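Local coordinates for fosfomycin resistance protein FosX (Mesorhizobium loti, PDB 1R9C) that catalyses the hydration of the antibiotic fosfomycin, working as a manganese-dependent homodimer and so conferring resistance, at residues I21-F26 with K45-G50; S6-I11 with I70-D75; A77-Y82 with L119-L124. All coordinates share one frame; numbering follows the deposited sequence.

Contact 1: residues I21-F26 with K45-G50; sequences ILEGVF and KFFLIG
L22 and F26 of helix 15-26 pack on F47 and I49 of strand 44-49. This is the helix-on-sheet layer of a vicinal oxygen chelate (VOC) domain. The helix segment runs nearly parallel to the strand, at 2° between their directions, with 10.1 Å between the axes. No hydrogen bond crosses the contact. Apolar side chains carry it.

I49 can be followed outward from its CB. Its branch CG2 lies near the backbone O of F26, at 3.9 Å, and also near F26 CB. The other branch starts beside the backbone N (chi1 -64°), and its CG1 already touches F26 CB. The chain then extends to its tip. I49 CD1 sits 3.7 Å from F26 CB and also reaches F26 CG and F26 CD1, so it meets the root of the ring obliquely. One face of the F26 ring is taken by V25 CG1 of the same helix. Beyond I49, F26 meets F72 and F109, and I2 of the second subunit packs on both F26 and I49.

One turn earlier, E23 brings OE2 near the edge of the F47 ring. Its other oxygen, OE1, forms a salt bridge with R20. L22 uses one methyl. L22 CD1 makes a CH-pi contact over one face of the F47 ring, 4.1 Å from its centroid, shifted toward F47 CD1 and CE1.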
loop_
_atom_site.group_PDB
_atom_site.type_symbol
_atom_site.label_atom_id
_atom_site.label_comp_id
_atom_site.label_asym_id
_atom_site.label_seq_id
_atom_site.Cartn_x
_atom_site.Cartn_y
_atom_site.Cartn_z
ATOM N N ILE A 21 -2.954 -16.733 0.205
ATOM C CA ILE A 21 -2.030 -15.911 0.995
ATOM C C ILE A 21 -2.775 -14.875 1.850
ATOM O O ILE A 21 -2.550 -14.804 3.057
ATOM C CB ILE A 21 -0.944 -15.249 0.078
ATOM C CG1 ILE A 21 -0.052 -16.344 -0.536
ATOM C CG2 ILE A 21 -0.135 -14.241 0.865
ATOM C CD1 ILE A 21 0.824 -15.888 -1.732
ATOM N N LEU A 22 -3.669 -14.079 1.245
ATOM C CA LEU A 22 -4.308 -13.012 2.005
ATOM C C LEU A 22 -5.231 -13.597 3.077
ATOM O O LEU A 22 -5.339 -13.049 4.178
ATOM C CB LEU A 22 -5.069 -12.065 1.067
ATOM C CG LEU A 22 -4.241 -11.242 0.083
ATOM C CD1 LEU A 22 -5.172 -10.594 -0.963
ATOM C CD2 LEU A 22 -3.468 -10.156 0.863
ATOM N N GLU A 23 -5.875 -14.726 2.768
ATOM C CA GLU A 23 -6.737 -15.387 3.742
ATOM C C GLU A 23 -5.899 -16.057 4.851
ATOM O O GLU A 23 -6.238 -15.968 6.040
ATOM C CB GLU A 23 -7.633 -16.428 3.059
ATOM C CG GLU A 23 -8.737 -15.782 2.223
ATOM C CD GLU A 23 -9.550 -16.803 1.440
ATOM O OE1 GLU A 23 -9.193 -17.999 1.453
ATOM O OE2 GLU A 23 -10.546 -16.403 0.808
ATOM N N GLY A 24 -4.791 -16.675 4.443
ATOM C CA GLY A 24 -3.976 -17.481 5.337
ATOM C C GLY A 24 -3.211 -16.598 6.311
ATOM O O GLY A 24 -3.153 -16.916 7.505
ATOM N N VAL A 25 -2.634 -15.505 5.815
ATOM C CA VAL A 25 -1.800 -14.639 6.662
ATOM C C VAL A 25 -2.645 -13.608 7.397
ATOM O O VAL A 25 -2.479 -13.444 8.607
ATOM C CB VAL A 25 -0.627 -13.955 5.911
ATOM C CG1 VAL A 25 0.223 -13.146 6.856
ATOM C CG2 VAL A 25 0.265 -14.959 5.263
ATOM N N PHE A 26 -3.557 -12.929 6.694
ATOM C CA PHE A 26 -4.236 -11.793 7.306
ATOM C C PHE A 26 -5.678 -12.044 7.716
ATOM O O PHE A 26 -6.312 -11.145 8.231
ATOM C CB PHE A 26 -4.185 -10.541 6.404
ATOM C CG PHE A 26 -2.812 -10.180 5.891
ATOM C CD1 PHE A 26 -2.455 -10.470 4.583
ATOM C CD2 PHE A 26 -1.907 -9.462 6.666
ATOM C CE1 PHE A 26 -1.189 -10.091 4.079
ATOM C CE2 PHE A 26 -0.645 -9.105 6.164
ATOM C CZ PHE A 26 -0.291 -9.405 4.868
ATOM N N LYS A 45 -10.188 -9.269 -7.666
ATOM C CA LYS A 45 -10.919 -9.545 -6.444
ATOM C C LYS A 45 -10.662 -8.441 -5.452
ATOM O O LYS A 45 -9.579 -7.843 -5.460
ATOM C CB LYS A 45 -10.411 -10.844 -5.807
ATOM C CG LYS A 45 -10.766 -12.126 -6.570
ATOM C CD LYS A 45 -10.280 -13.297 -5.788
ATOM C CE LYS A 45 -10.830 -14.609 -6.285
ATOM N NZ LYS A 45 -10.677 -15.594 -5.162
ATOM N N PHE A 46 -11.653 -8.176 -4.594
ATOM C CA PHE A 46 -11.515 -7.219 -3.495
ATOM C C PHE A 46 -11.606 -8.000 -2.172
ATOM O O PHE A 46 -12.454 -8.927 -2.026
ATOM C CB PHE A 46 -12.651 -6.202 -3.488
ATOM C CG PHE A 46 -12.724 -5.314 -4.707
ATOM C CD1 PHE A 46 -13.914 -4.677 -5.016
ATOM C CD2 PHE A 46 -11.602 -5.086 -5.510
ATOM C CE1 PHE A 46 -14.013 -3.820 -6.119
ATOM C CE2 PHE A 46 -11.685 -4.260 -6.621
ATOM C CZ PHE A 46 -12.892 -3.609 -6.923
ATOM N N PHE A 47 -10.760 -7.606 -1.215
ATOM C CA PHE A 47 -10.779 -8.194 0.104
ATOM C C PHE A 47 -10.833 -7.121 1.159
ATOM O O PHE A 47 -10.387 -5.977 0.935
ATOM C CB PHE A 47 -9.495 -9.006 0.352
ATOM C CG PHE A 47 -9.362 -10.234 -0.503
ATOM C CD1 PHE A 47 -8.808 -10.153 -1.794
ATOM C CD2 PHE A 47 -9.726 -11.470 -0.012
ATOM C CE1 PHE A 47 -8.659 -11.282 -2.570
ATOM C CE2 PHE A 47 -9.588 -12.631 -0.814
ATOM C CZ PHE A 47 -9.057 -12.524 -2.087
ATOM N N LEU A 48 -11.346 -7.512 2.330
ATOM C CA LEU A 48 -11.217 -6.688 3.524
ATOM C C LEU A 48 -10.334 -7.399 4.561
ATOM O O LEU A 48 -10.473 -8.616 4.828
ATOM C CB LEU A 48 -12.584 -6.363 4.139
ATOM C CG LEU A 48 -13.486 -5.271 3.550
ATOM C CD1 LEU A 48 -14.880 -5.254 4.199
ATOM C CD2 LEU A 48 -12.810 -3.910 3.745
ATOM N N ILE A 49 -9.407 -6.624 5.110
ATOM C CA ILE A 49 -8.649 -7.021 6.291
ATOM C C ILE A 49 -9.085 -6.012 7.348
ATOM O O ILE A 49 -8.593 -4.905 7.367
ATOM C CB ILE A 49 -7.131 -6.937 6.035
ATOM C CG1 ILE A 49 -6.719 -7.942 4.941
ATOM C CG2 ILE A 49 -6.369 -7.297 7.353
ATOM C CD1 ILE A 49 -5.393 -7.696 4.304
ATOM N N GLY A 50 -10.059 -6.389 8.177
ATOM C CA GLY A 50 -10.701 -5.445 9.069
ATOM C C GLY A 50 -11.464 -4.448 8.196
ATOM O O GLY A 50 -12.375 -4.816 7.446
#

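Contact 2: residues S6-I11 with I70-D75. With MN (manganese (II) ion), chain D.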
loop_
_atom_site.group_PDB
_atom_site.type_symbol
_atom_site.label_atom_id
_atom_site.label_comp_id
_atom_site.label_asym_id
_atom_site.label_seq_id
_atom_site.Cartn_x
_atom_site.Cartn_y
_atom_site.Cartn_z
ATOM N N SER A 6 -7.819 4.663 1.093
ATOM C CA SER A 6 -8.921 4.105 0.315
ATOM C C SER A 6 -8.679 2.610 0.103
ATOM O O SER A 6 -9.465 1.759 0.566
ATOM C CB SER A 6 -9.053 4.837 -1.031
ATOM O OG SER A 6 -10.008 4.202 -1.884
ATOM N N HIS A 7 -7.600 2.282 -0.609
ATOM C CA HIS A 7 -7.289 0.888 -0.906
ATOM C C HIS A 7 -5.801 0.710 -1.235
ATOM O O HIS A 7 -5.097 1.704 -1.458
ATOM C CB HIS A 7 -8.183 0.345 -2.060
ATOM C CG HIS A 7 -8.085 1.097 -3.370
ATOM N ND1 HIS A 7 -8.874 2.190 -3.655
ATOM C CD2 HIS A 7 -7.381 0.843 -4.508
ATOM C CE1 HIS A 7 -8.625 2.604 -4.892
ATOM N NE2 HIS A 7 -7.733 1.795 -5.444
ATOM N N MET A 8 -5.327 -0.535 -1.184
ATOM C CA MET A 8 -4.061 -0.882 -1.790
ATOM C C MET A 8 -4.306 -1.947 -2.860
ATOM O O MET A 8 -5.117 -2.859 -2.679
ATOM C CB MET A 8 -3.063 -1.364 -0.724
ATOM C CG MET A 8 -3.567 -2.599 0.035
ATOM S SD MET A 8 -2.485 -3.134 1.407
ATOM C CE MET A 8 -2.732 -1.773 2.563
ATOM N N THR A 9 -3.624 -1.809 -3.999
ATOM C CA THR A 9 -3.850 -2.696 -5.128
ATOM C C THR A 9 -2.562 -3.386 -5.510
ATOM O O THR A 9 -1.551 -2.722 -5.749
ATOM C CB THR A 9 -4.410 -1.899 -6.327
ATOM O OG1 THR A 9 -5.769 -1.563 -6.048
ATOM C CG2 THR A 9 -4.519 -2.790 -7.564
ATOM N N PHE A 10 -2.626 -4.717 -5.595
ATOM C CA PHE A 10 -1.515 -5.559 -6.064
ATOM C C PHE A 10 -1.856 -6.335 -7.331
ATOM O O PHE A 10 -2.923 -6.935 -7.419
ATOM C CB PHE A 10 -1.137 -6.566 -4.958
ATOM C CG PHE A 10 -0.884 -5.896 -3.618
ATOM C CD1 PHE A 10 -1.827 -5.967 -2.598
ATOM C CD2 PHE A 10 0.261 -5.126 -3.438
ATOM C CE1 PHE A 10 -1.619 -5.315 -1.368
ATOM C CE2 PHE A 10 0.477 -4.468 -2.221
ATOM C CZ PHE A 10 -0.459 -4.550 -1.202
ATOM N N ILE A 11 -0.919 -6.355 -8.275
ATOM C CA ILE A 11 -1.022 -7.153 -9.490
ATOM C C ILE A 11 -0.257 -8.460 -9.218
ATOM O O ILE A 11 0.832 -8.437 -8.651
ATOM C CB ILE A 11 -0.367 -6.391 -10.640
ATOM C CG1 ILE A 11 -0.813 -4.914 -10.611
ATOM C CG2 ILE A 11 -0.511 -7.176 -12.005
ATOM C CD1 ILE A 11 -1.865 -4.531 -11.596
ATOM N N ILE A 70 4.648 -2.905 2.735
ATOM C CA ILE A 70 3.468 -2.494 3.487
ATOM C C ILE A 70 3.439 -3.314 4.763
ATOM O O ILE A 70 3.564 -4.551 4.712
ATOM C CB ILE A 70 2.166 -2.747 2.658
ATOM C CG1 ILE A 70 2.129 -1.935 1.354
ATOM C CG2 ILE A 70 0.908 -2.487 3.496
ATOM C CD1 ILE A 70 2.277 -0.409 1.522
ATOM N N ALA A 71 3.215 -2.647 5.889
ATOM C CA ALA A 71 3.304 -3.280 7.206
ATOM C C ALA A 71 1.973 -3.221 7.933
ATOM O O ALA A 71 1.350 -2.162 8.016
ATOM C CB ALA A 71 4.432 -2.635 8.077
ATOM N N PHE A 72 1.538 -4.379 8.423
ATOM C CA PHE A 72 0.337 -4.502 9.254
ATOM C C PHE A 72 0.686 -4.670 10.726
ATOM O O PHE A 72 1.725 -5.219 11.088
ATOM C CB PHE A 72 -0.510 -5.691 8.757
ATOM C CG PHE A 72 -1.102 -5.454 7.392
ATOM C CD1 PHE A 72 -0.390 -5.788 6.245
ATOM C CD2 PHE A 72 -2.343 -4.847 7.254
ATOM C CE1 PHE A 72 -0.944 -5.533 4.972
ATOM C CE2 PHE A 72 -2.908 -4.613 5.971
ATOM C CZ PHE A 72 -2.185 -4.956 4.849
ATOM N N LYS A 73 -0.204 -4.224 11.595
ATOM C CA LYS A 73 0.052 -4.269 13.040
ATOM C C LYS A 73 -0.478 -5.549 13.685
ATOM O O LYS A 73 -1.617 -5.950 13.449
ATOM C CB LYS A 73 -0.615 -3.052 13.728
ATOM C CG LYS A 73 -0.470 -2.983 15.273
ATOM C CD LYS A 73 1.005 -2.723 15.730
ATOM C CE LYS A 73 1.099 -2.515 17.258
ATOM N NZ LYS A 73 0.546 -3.702 18.055
ATOM N N ILE A 74 0.357 -6.178 14.513
ATOM C CA ILE A 74 -0.064 -7.349 15.276
ATOM C C ILE A 74 0.421 -7.147 16.710
ATOM O O ILE A 74 1.218 -6.239 16.980
ATOM C CB ILE A 74 0.529 -8.693 14.707
ATOM C CG1 ILE A 74 2.071 -8.671 14.735
ATOM C CG2 ILE A 74 -0.001 -9.023 13.299
ATOM C CD1 ILE A 74 2.681 -10.086 14.867
ATOM N N ASP A 75 -0.056 -7.998 17.611
ATOM C CA ASP A 75 0.330 -7.933 18.996
ATOM C C ASP A 75 1.553 -8.784 19.198
ATOM O O ASP A 75 1.679 -9.852 18.593
ATOM C CB ASP A 75 -0.787 -8.441 19.904
ATOM C CG ASP A 75 -0.479 -8.186 21.377
ATOM O OD1 ASP A 75 0.122 -9.061 22.030
ATOM O OD2 ASP A 75 -0.731 -7.106 21.928
HETATM MN MN MN D . -7.178 1.962 -7.425
HETATM O O HOH W 1 -7.588 -0.296 -7.752
HETATM O O HOH W 2 -9.318 2.796 -8.035
HETATM O O HOH W 3 -7.206 1.904 -9.912
#
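M8 on strand 5-12 meets I70 and F72 on strand 69-73, and the contacts across are sulfur-aromatic and apolar. The two strands belong to different sheets of the chain. Their axes come no closer than 11.5 Å and run at 126° to each other, so only side chains bridge the space.

The sulfur contact is Met-aromatic. M8 SD lies 3.9 Å from F72 CZ and approaches the ring obliquely. The two side chains come from opposite directions. M8 CG stands between its backbone N and carbonyl carbon (chi1 60°). The bend at chi3 (69°) swings CE round toward I70 CG2, so that SD and CE both touch I70 and F72.

The apolar contacts centre on I70. M8 CE rests 3.8 Å from I70 CG2, the branch anti to the backbone N. F10 adds a looser touch, with I70 CG1 near the edge of its ring.

The side chains of H7 and T9 face the metal site, and S6 supports H7. H7 NE2 binds manganese at 2.1 Å. S6 OG accepts a hydrogen bond of 2.9 Å from H7 ND1, which helps fix the imidazole's rotation. T9 OG1 lies 2.8 Å from the O of water 1, a manganese ligand, and is hydrogen-bonded to it. H69 and E118 of the second subunit complete the protein ligands. Both strands also pair with antiparallel strands of that subunit. The metal centre is thus shared across paired subunits, as in glyoxalase I and the related fosfomycin resistance protein FosA.

Contact 3: residues A77-Y82 with L119-L124; sequences ADFDRY and LHTGTL
Y82 and F79, at the start of helix 79-89, meet L119, at the end of strand 116-120, and T121 in the loop just after it. The two pairs each cross at about a right angle.

L119 reaches across with one methyl. Its CG sits beside the backbone N (chi1 -55°), and an extended chi2 carries CD1 toward the helix. L119 CD1 touches Y82 CB and Y82 CD2, both at 3.8 Å. It approaches the tyrosine ring obliquely, near its root. The hydroxyl end of that ring faces the partner subunit: Y82 OH is hydrogen-bonded to the backbone N of M1 of the second subunit.

F79 has its CG trans to the backbone N, at -177°. This points the ring outward from the helix, where its edge at F79 CD1 meets the methyl T121 CG2, 4.0 Å away. T121 has the rotamer that places OG1 between its backbone N and carbonyl carbon (chi1 75°). CG2 is thereby left for the phenyl ring, while OG1 is hydrogen-bonded to the backbone N of R105. R105 also makes a cation-pi contact with F79.

Within the helix start, R81 NH1 and D78 OD1 form a salt bridge at 3.2 Å whose hydrogen bond is weak. It does not reach the other segment.

No hydrogen bond joins the two segments. The chemistry implies that the helix and the strand end with its following loop are held here by methyl-to-ring contacts, while the polar ends of Y82 and T121 tie the same residues to the partner subunit and to R105.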
loop_
_atom_site.group_PDB
_atom_site.type_symbol
_atom_site.label_atom_id
_atom_site.label_comp_id
_atom_site.label_asym_id
_atom_site.label_seq_id
_atom_site.Cartn_x
_atom_site.Cartn_y
_atom_site.Cartn_z
ATOM N N ALA A 77 2.306 -10.883 21.358
ATOM C CA ALA A 77 1.985 -12.249 21.783
ATOM C C ALA A 77 1.726 -13.197 20.610
ATOM O O ALA A 77 1.875 -14.413 20.752
ATOM C CB ALA A 77 0.782 -12.262 22.753
ATOM N N ASP A 78 1.344 -12.647 19.463
ATOM C CA ASP A 78 1.009 -13.459 18.294
ATOM C C ASP A 78 2.188 -13.601 17.336
ATOM O O ASP A 78 2.050 -14.195 16.275
ATOM C CB ASP A 78 -0.173 -12.856 17.532
ATOM C CG ASP A 78 -1.439 -12.810 18.352
ATOM O OD1 ASP A 78 -1.530 -13.547 19.343
ATOM O OD2 ASP A 78 -2.397 -12.069 18.056
ATOM N N PHE A 79 3.345 -13.061 17.704
ATOM C CA PHE A 79 4.494 -13.086 16.795
ATOM C C PHE A 79 4.810 -14.516 16.293
ATOM O O PHE A 79 4.915 -14.740 15.098
ATOM C CB PHE A 79 5.717 -12.448 17.467
ATOM C CG PHE A 79 6.922 -12.362 16.581
ATOM C CD1 PHE A 79 7.170 -11.208 15.839
ATOM C CD2 PHE A 79 7.815 -13.406 16.510
ATOM C CE1 PHE A 79 8.295 -11.105 15.014
ATOM C CE2 PHE A 79 8.954 -13.314 15.686
ATOM C CZ PHE A 79 9.185 -12.163 14.941
ATOM N N ASP A 80 4.950 -15.473 17.203
ATOM C CA ASP A 80 5.294 -16.831 16.790
ATOM C C ASP A 80 4.191 -17.520 15.966
ATOM O O ASP A 80 4.487 -18.179 14.985
ATOM C CB ASP A 80 5.735 -17.678 17.983
ATOM C CG ASP A 80 7.071 -17.216 18.568
ATOM O OD1 ASP A 80 7.928 -16.653 17.852
ATOM O OD2 ASP A 80 7.348 -17.375 19.758
ATOM N N ARG A 81 2.932 -17.344 16.367
ATOM C CA ARG A 81 1.761 -17.736 15.565
ATOM C C ARG A 81 1.799 -17.231 14.120
ATOM O O ARG A 81 1.506 -17.974 13.158
ATOM C CB ARG A 81 0.517 -17.121 16.204
ATOM C CG ARG A 81 -0.679 -18.020 16.303
ATOM C CD ARG A 81 -1.532 -17.707 17.535
ATOM N NE ARG A 81 -1.084 -18.421 18.712
ATOM C CZ ARG A 81 -0.695 -17.847 19.852
ATOM N NH1 ARG A 81 -0.692 -16.521 19.986
ATOM N NH2 ARG A 81 -0.315 -18.612 20.864
ATOM N N TYR A 82 2.087 -15.940 13.957
ATOM C CA TYR A 82 2.114 -15.379 12.615
ATOM C C TYR A 82 3.282 -15.899 11.794
ATOM O O TYR A 82 3.163 -16.075 10.593
ATOM C CB TYR A 82 2.117 -13.846 12.650
ATOM C CG TYR A 82 0.714 -13.333 12.709
ATOM C CD1 TYR A 82 0.149 -12.959 13.928
ATOM C CD2 TYR A 82 -0.076 -13.302 11.560
ATOM C CE1 TYR A 82 -1.161 -12.528 14.001
ATOM C CE2 TYR A 82 -1.389 -12.875 11.609
ATOM C CZ TYR A 82 -1.918 -12.463 12.830
ATOM O OH TYR A 82 -3.213 -12.035 12.929
ATOM N N LEU A 119 4.763 -7.819 9.207
ATOM C CA LEU A 119 3.900 -7.842 10.394
ATOM C C LEU A 119 4.771 -7.290 11.512
ATOM O O LEU A 119 5.843 -7.840 11.792
ATOM C CB LEU A 119 3.475 -9.284 10.714
ATOM C CG LEU A 119 2.800 -9.969 9.519
ATOM C CD1 LEU A 119 2.685 -11.445 9.772
ATOM C CD2 LEU A 119 1.387 -9.349 9.268
ATOM N N HIS A 120 4.333 -6.187 12.117
ATOM C CA HIS A 120 5.142 -5.424 13.068
ATOM C C HIS A 120 4.364 -5.301 14.407
ATOM O O HIS A 120 3.204 -4.976 14.379
ATOM C CB HIS A 120 5.418 -4.023 12.475
ATOM C CG HIS A 120 6.238 -3.149 13.366
ATOM N ND1 HIS A 120 7.428 -3.563 13.915
ATOM C CD2 HIS A 120 6.036 -1.885 13.809
ATOM C CE1 HIS A 120 7.928 -2.598 14.672
ATOM N NE2 HIS A 120 7.101 -1.567 14.623
ATOM N N THR A 121 5.013 -5.572 15.546
ATOM C CA THR A 121 4.373 -5.546 16.878
ATOM C C THR A 121 4.457 -4.188 17.596
ATOM O O THR A 121 3.827 -3.977 18.645
ATOM C CB THR A 121 4.945 -6.667 17.801
ATOM O OG1 THR A 121 6.250 -6.298 18.255
ATOM C CG2 THR A 121 5.169 -7.991 16.991
ATOM N N GLY A 122 5.219 -3.267 17.031
ATOM C CA GLY A 122 5.540 -2.026 17.710
ATOM C C GLY A 122 4.765 -0.845 17.163
ATOM O O GLY A 122 3.959 -1.001 16.257
ATOM N N THR A 123 5.015 0.342 17.718
ATOM C CA THR A 123 4.306 1.541 17.258
ATOM C C THR A 123 5.274 2.649 16.839
ATOM O O THR A 123 6.474 2.601 17.132
ATOM C CB THR A 123 3.421 2.118 18.413
ATOM O OG1 THR A 123 4.280 2.570 19.468
ATOM C CG2 THR A 123 2.543 1.007 19.108
ATOM N N LEU A 124 4.735 3.667 16.175
ATOM C CA LEU A 124 5.512 4.852 15.825
ATOM C C LEU A 124 6.067 5.560 17.061
ATOM O O LEU A 124 7.237 5.927 17.077
ATOM C CB LEU A 124 4.653 5.819 14.999
ATOM C CG LEU A 124 5.261 7.173 14.624
ATOM C CD1 LEU A 124 6.560 6.995 13.813
ATOM C CD2 LEU A 124 4.262 7.971 13.818
#

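How the contacts relate
All three contacts lie within one VOC domain. Contact 1 falls, in sequence, between the two segments of contact 2, and contact 3 opens after both. Contacts 1 and 2 have centres about 9 Å apart and share the sheet that holds strands 5-12 and 44-49. They meet where F26 packs on F72. Contact 3 lies about 14 Å from contact 2, centre to centre. There H120 of strand 116-120 makes backbone hydrogen bonds to F72 and I74. Contacts 1 and 3 are about 17 Å apart, centre to centre, but touch through F26 and L119. The sheets bring H7 of one subunit to H69 and E118 of the other at the manganese, so each site needs the dimer.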